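Local coordinates for protein tetraacyldisaccharide 4'-kinase (Aquifex aeolicus, PDB 4EHX) that probably transfers the gamma-phosphate of ATP to the 4'-position of a tetraacyldisaccharide 1-phosphate, making lipid IVA in the final step of lipid IVA biosynthesis, at residues S49-T52 against S53-Y57; Y102-A105 against K106-H110. All coordinates share one frame; numbering follows the deposited sequence.

Contact 1 (S49-T52 against S53-Y57); sequences SGKT and SFVMY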
loop_
_atom_site.group_PDB
_atom_site.type_symbol
_atom_site.label_atom_id
_atom_site.label_comp_id
_atom_site.label_asym_id
_atom_site.label_seq_id
_atom_site.Cartn_x
_atom_site.Cartn_y
_atom_site.Cartn_z
ATOM N N SER A 49 1.226 -7.012 1.140
ATOM C CA SER A 49 -0.007 -6.728 1.872
ATOM C C SER A 49 -1.248 -6.569 1.005
ATOM O O SER A 49 -2.363 -6.868 1.440
ATOM C CB SER A 49 0.175 -5.447 2.685
ATOM O OG SER A 49 -1.007 -5.134 3.396
ATOM N N GLY A 50 -1.065 -6.077 -0.214
ATOM C CA GLY A 50 -2.197 -5.712 -1.048
ATOM C C GLY A 50 -2.734 -4.367 -0.611
ATOM O O GLY A 50 -3.719 -3.865 -1.156
ATOM N N LYS A 51 -2.078 -3.759 0.374
ATOM C CA LYS A 51 -2.550 -2.478 0.885
ATOM C C LYS A 51 -2.537 -1.396 -0.195
ATOM O O LYS A 51 -3.468 -0.604 -0.294
ATOM C CB LYS A 51 -1.705 -2.028 2.080
ATOM C CG LYS A 51 -2.073 -0.664 2.594
ATOM C CD LYS A 51 -0.831 0.168 2.874
ATOM C CE LYS A 51 -0.121 0.542 1.582
ATOM N NZ LYS A 51 1.141 1.264 1.847
ATOM N N THR A 52 -1.472 -1.351 -0.987
ATOM C CA THR A 52 -1.369 -0.350 -2.050
ATOM C C THR A 52 -2.514 -0.520 -3.050
ATOM O O THR A 52 -3.209 0.448 -3.380
ATOM C CB THR A 52 -0.003 -0.417 -2.769
ATOM O OG1 THR A 52 1.039 -0.237 -1.806
ATOM C CG2 THR A 52 0.112 0.685 -3.817
ATOM N N SER A 53 -2.717 -1.747 -3.525
ATOM C CA SER A 53 -3.838 -2.019 -4.431
ATOM C C SER A 53 -5.177 -1.633 -3.820
ATOM O O SER A 53 -6.052 -1.080 -4.502
ATOM C CB SER A 53 -3.877 -3.496 -4.849
ATOM O OG SER A 53 -2.755 -3.827 -5.629
ATOM N N PHE A 54 -5.366 -1.930 -2.538
ATOM C CA PHE A 54 -6.637 -1.615 -1.922
ATOM C C PHE A 54 -6.848 -0.111 -1.799
ATOM O O PHE A 54 -7.961 0.379 -1.972
ATOM C CB PHE A 54 -6.815 -2.291 -0.547
ATOM C CG PHE A 54 -8.195 -2.129 -0.009
ATOM C CD1 PHE A 54 -9.236 -2.941 -0.467
ATOM C CD2 PHE A 54 -8.478 -1.135 0.909
ATOM C CE1 PHE A 54 -10.534 -2.769 -0.004
ATOM C CE2 PHE A 54 -9.769 -0.950 1.363
ATOM C CZ PHE A 54 -10.799 -1.772 0.914
ATOM N N VAL A 55 -5.791 0.631 -1.478
ATOM C CA VAL A 55 -5.918 2.089 -1.415
ATOM C C VAL A 55 -6.381 2.654 -2.762
ATOM O O VAL A 55 -7.283 3.496 -2.817
ATOM C CB VAL A 55 -4.594 2.772 -0.947
ATOM C CG1 VAL A 55 -4.708 4.268 -1.074
ATOM C CG2 VAL A 55 -4.298 2.373 0.505
ATOM N N MET A 56 -5.777 2.184 -3.851
ATOM C CA MET A 56 -6.174 2.630 -5.194
ATOM C C MET A 56 -7.641 2.311 -5.447
ATOM O O MET A 56 -8.400 3.129 -5.967
ATOM C CB MET A 56 -5.328 1.932 -6.256
ATOM C CG MET A 56 -3.852 2.321 -6.234
ATOM S SD MET A 56 -2.866 1.160 -7.222
ATOM C CE MET A 56 -3.517 1.521 -8.853
ATOM N N TYR A 57 -8.025 1.093 -5.089
ATOM C CA TYR A 57 -9.393 0.627 -5.251
ATOM C C TYR A 57 -10.380 1.487 -4.459
ATOM O O TYR A 57 -11.420 1.911 -4.973
ATOM C CB TYR A 57 -9.480 -0.838 -4.821
ATOM C CG TYR A 57 -10.893 -1.319 -4.641
ATOM C CD1 TYR A 57 -11.649 -1.750 -5.732
ATOM C CD2 TYR A 57 -11.475 -1.351 -3.378
ATOM C CE1 TYR A 57 -12.959 -2.190 -5.561
ATOM C CE2 TYR A 57 -12.771 -1.791 -3.196
ATOM C CZ TYR A 57 -13.510 -2.203 -4.288
ATOM O OH TYR A 57 -14.800 -2.627 -4.089
#
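Val55 leans back on Lys51 in the first turn of helix 51-61. Its CG1 stands anti to the backbone N (chi1 172°), which leaves CG2 beside that nitrogen, 3.2 Å from Lys51 O. Val55 N also bonds Lys51 O at 2.9 Å. Further out, Lys51 CG passes Val55 CG2 at 4.3 Å, a loose touch, and the lysine chain then bends and runs back past the start of the helix, CE 3.5 Å from Thr52 N. The next residue, Met56, lies one turn after Thr52 with its side chain by Thr52 O: CG comes to 3.5 Å and SD to 3.9 Å of that oxygen, because chi1 near -67° puts CG beside the backbone N. Met56 N bonds to the same oxygen in a nearly straight line. At the start of the turn Gly50, at the N-cap position, accepts through its O from Phe54 N at 2.9 Å, and Phe54 CB sits 3.5 Å from Gly50 O before the ring swings away. Ser53 OG is hydrogen-bonded to Arg206 NH1. Residues 49-52 close the predicted ATP-binding P-loop, so this turn joins the phosphate-binding loop to its helix. Around it, Lys51, Phe54 and Val55 lie on Val41 of strand 38-43, the phenylalanine also reaches strand 150-156, Ser53 and Tyr57 face strand 291-300, and Thr52, Val55 and Met56 meet helix 99-107.

Contact 2 (Y102-A105 against K106-H110); sequences YLMA and KLLPH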
loop_
_atom_site.group_PDB
_atom_site.type_symbol
_atom_site.label_atom_id
_atom_site.label_comp_id
_atom_site.label_asym_id
_atom_site.label_seq_id
_atom_site.Cartn_x
_atom_site.Cartn_y
_atom_site.Cartn_z
ATOM N N TYR A 102 5.530 8.839 -2.855
ATOM C CA TYR A 102 5.686 9.220 -4.259
ATOM C C TYR A 102 5.009 8.191 -5.165
ATOM O O TYR A 102 4.248 8.543 -6.068
ATOM C CB TYR A 102 7.161 9.407 -4.648
ATOM C CG TYR A 102 7.332 9.940 -6.066
ATOM C CD1 TYR A 102 7.291 9.083 -7.164
ATOM C CD2 TYR A 102 7.504 11.305 -6.304
ATOM C CE1 TYR A 102 7.439 9.574 -8.466
ATOM C CE2 TYR A 102 7.644 11.803 -7.596
ATOM C CZ TYR A 102 7.614 10.930 -8.669
ATOM O OH TYR A 102 7.750 11.420 -9.946
ATOM N N LEU A 103 5.280 6.913 -4.922
ATOM C CA LEU A 103 4.626 5.865 -5.692
ATOM C C LEU A 103 3.105 5.943 -5.563
ATOM O O LEU A 103 2.377 5.865 -6.557
ATOM C CB LEU A 103 5.133 4.485 -5.261
ATOM C CG LEU A 103 4.431 3.278 -5.893
ATOM C CD1 LEU A 103 4.451 3.341 -7.429
ATOM C CD2 LEU A 103 5.058 1.975 -5.383
ATOM N N MET A 104 2.615 6.082 -4.332
ATOM C CA MET A 104 1.171 6.229 -4.122
ATOM C C MET A 104 0.613 7.375 -4.961
ATOM O O MET A 104 -0.426 7.249 -5.602
ATOM C CB MET A 104 0.875 6.480 -2.633
ATOM C CG MET A 104 -0.593 6.337 -2.231
ATOM S SD MET A 104 -1.082 4.618 -1.971
ATOM C CE MET A 104 0.369 3.975 -1.155
ATOM N N ALA A 105 1.299 8.511 -4.941
ATOM C CA ALA A 105 0.846 9.663 -5.728
ATOM C C ALA A 105 0.821 9.380 -7.236
ATOM O O ALA A 105 -0.092 9.808 -7.953
ATOM C CB ALA A 105 1.710 10.891 -5.415
ATOM N N LYS A 106 1.823 8.659 -7.732
ATOM C CA LYS A 106 1.837 8.349 -9.158
ATOM C C LYS A 106 0.714 7.375 -9.495
ATOM O O LYS A 106 0.154 7.413 -10.586
ATOM C CB LYS A 106 3.195 7.785 -9.602
ATOM C CG LYS A 106 4.361 8.759 -9.496
ATOM C CD LYS A 106 4.150 10.066 -10.286
ATOM C CE LYS A 106 4.037 9.836 -11.766
ATOM N NZ LYS A 106 4.457 11.043 -12.584
ATOM N N LEU A 107 0.372 6.508 -8.549
ATOM C CA LEU A 107 -0.716 5.557 -8.782
ATOM C C LEU A 107 -2.122 6.152 -8.625
ATOM O O LEU A 107 -3.098 5.493 -8.974
ATOM C CB LEU A 107 -0.564 4.327 -7.881
ATOM C CG LEU A 107 0.673 3.458 -8.099
ATOM C CD1 LEU A 107 0.845 2.512 -6.916
ATOM C CD2 LEU A 107 0.546 2.712 -9.440
ATOM N N LEU A 108 -2.226 7.384 -8.112
ATOM C CA LEU A 108 -3.532 8.027 -7.909
ATOM C C LEU A 108 -3.636 9.422 -8.537
ATOM O O LEU A 108 -3.569 10.431 -7.831
ATOM C CB LEU A 108 -3.835 8.154 -6.407
ATOM C CG LEU A 108 -3.751 6.914 -5.516
ATOM C CD1 LEU A 108 -3.689 7.327 -4.056
ATOM C CD2 LEU A 108 -4.928 6.000 -5.771
ATOM N N PRO A 109 -3.836 9.488 -9.863
ATOM C CA PRO A 109 -3.824 10.753 -10.619
ATOM C C PRO A 109 -4.886 11.826 -10.278
ATOM O O PRO A 109 -4.752 12.946 -10.775
ATOM C CB PRO A 109 -3.971 10.294 -12.085
ATOM C CG PRO A 109 -4.513 8.890 -11.999
ATOM C CD PRO A 109 -3.908 8.315 -10.753
ATOM N N HIS A 110 -5.900 11.523 -9.470
ATOM C CA HIS A 110 -6.891 12.550 -9.102
ATOM C C HIS A 110 -6.940 12.801 -7.589
ATOM O O HIS A 110 -7.855 13.456 -7.077
ATOM C CB HIS A 110 -8.286 12.138 -9.567
ATOM C CG HIS A 110 -8.329 11.709 -10.998
ATOM N ND1 HIS A 110 -8.249 12.603 -12.043
ATOM C CD2 HIS A 110 -8.410 10.479 -11.557
ATOM C CE1 HIS A 110 -8.292 11.943 -13.186
ATOM N NE2 HIS A 110 -8.389 10.652 -12.920
#
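Lys106 lays its chain alongside the phenol of Tyr102, one turn earlier on helix 99-107, the two reaching out in one direction. The apolar part of the lysine does the touching: CG comes obliquely to Tyr102 CE1 at 3.3 Å, and CD follows along the same side of the phenol to 3.9 Å from Tyr102 OH. Bends at chi2 and chi3, both near -60°, keep the chain alongside the ring.

Two further apolar pairs follow. Leu103 CD1 meets Leu107 CD1 at 3.7 Å, the two side chains crossing at a slant. Met104, bent at chi2 and chi3, lies beside Leu108 and brings its CG to 3.7 Å from Leu108 CD1.

Among the polar contacts, Lys106 N bonds to Tyr102 O at 2.9 Å and Leu107 N to Leu103 O at the same length, both in the i to i+4 spacing. Leu108 N gives a weak bond to Ala105 O, 3.2 Å, a step of three residues instead of four. Beyond the two segments, Gln286 ties the pair's polar ends together: its NE2 bonds Tyr102 OH, its OE1 Lys106 NZ. A phenylalanine in place of Tyr102 would probably leave Gln286 NE2 without its hydroxyl partner. Tyr102 also meets Trp94 edge-to-face.

What results is the last turn of an alpha-helix, running out through Leu108 and Pro109 toward strand 112-116, with Met104, Leu107 and Leu108 packed on helix 51-61, the helix of the predicted P-loop.

How the contacts relate
Contact 1 comes first along the chain, at the start of helix 51-61; contact 2 follows at the end of helix 99-107, with strands 67-71, 81-86 and 89-90 and the short helix 94-97 between them. Their centres are about 12 Å apart, and the two helices touch directly. Thr52 CG2 packs on Leu107 CD1 at 3.7 Å, Val55 CG1 on Met104 SD at 3.8 Å, and Met56 CA on Leu108 CD2 at 3.6 Å. One face of the helix that follows the predicted ATP-binding loop is therefore backed by the end of helix 99-107, while strand 38-43 lies against other residues of contact 1. Both contacts belong to the P-loop kinase fold of LpxK.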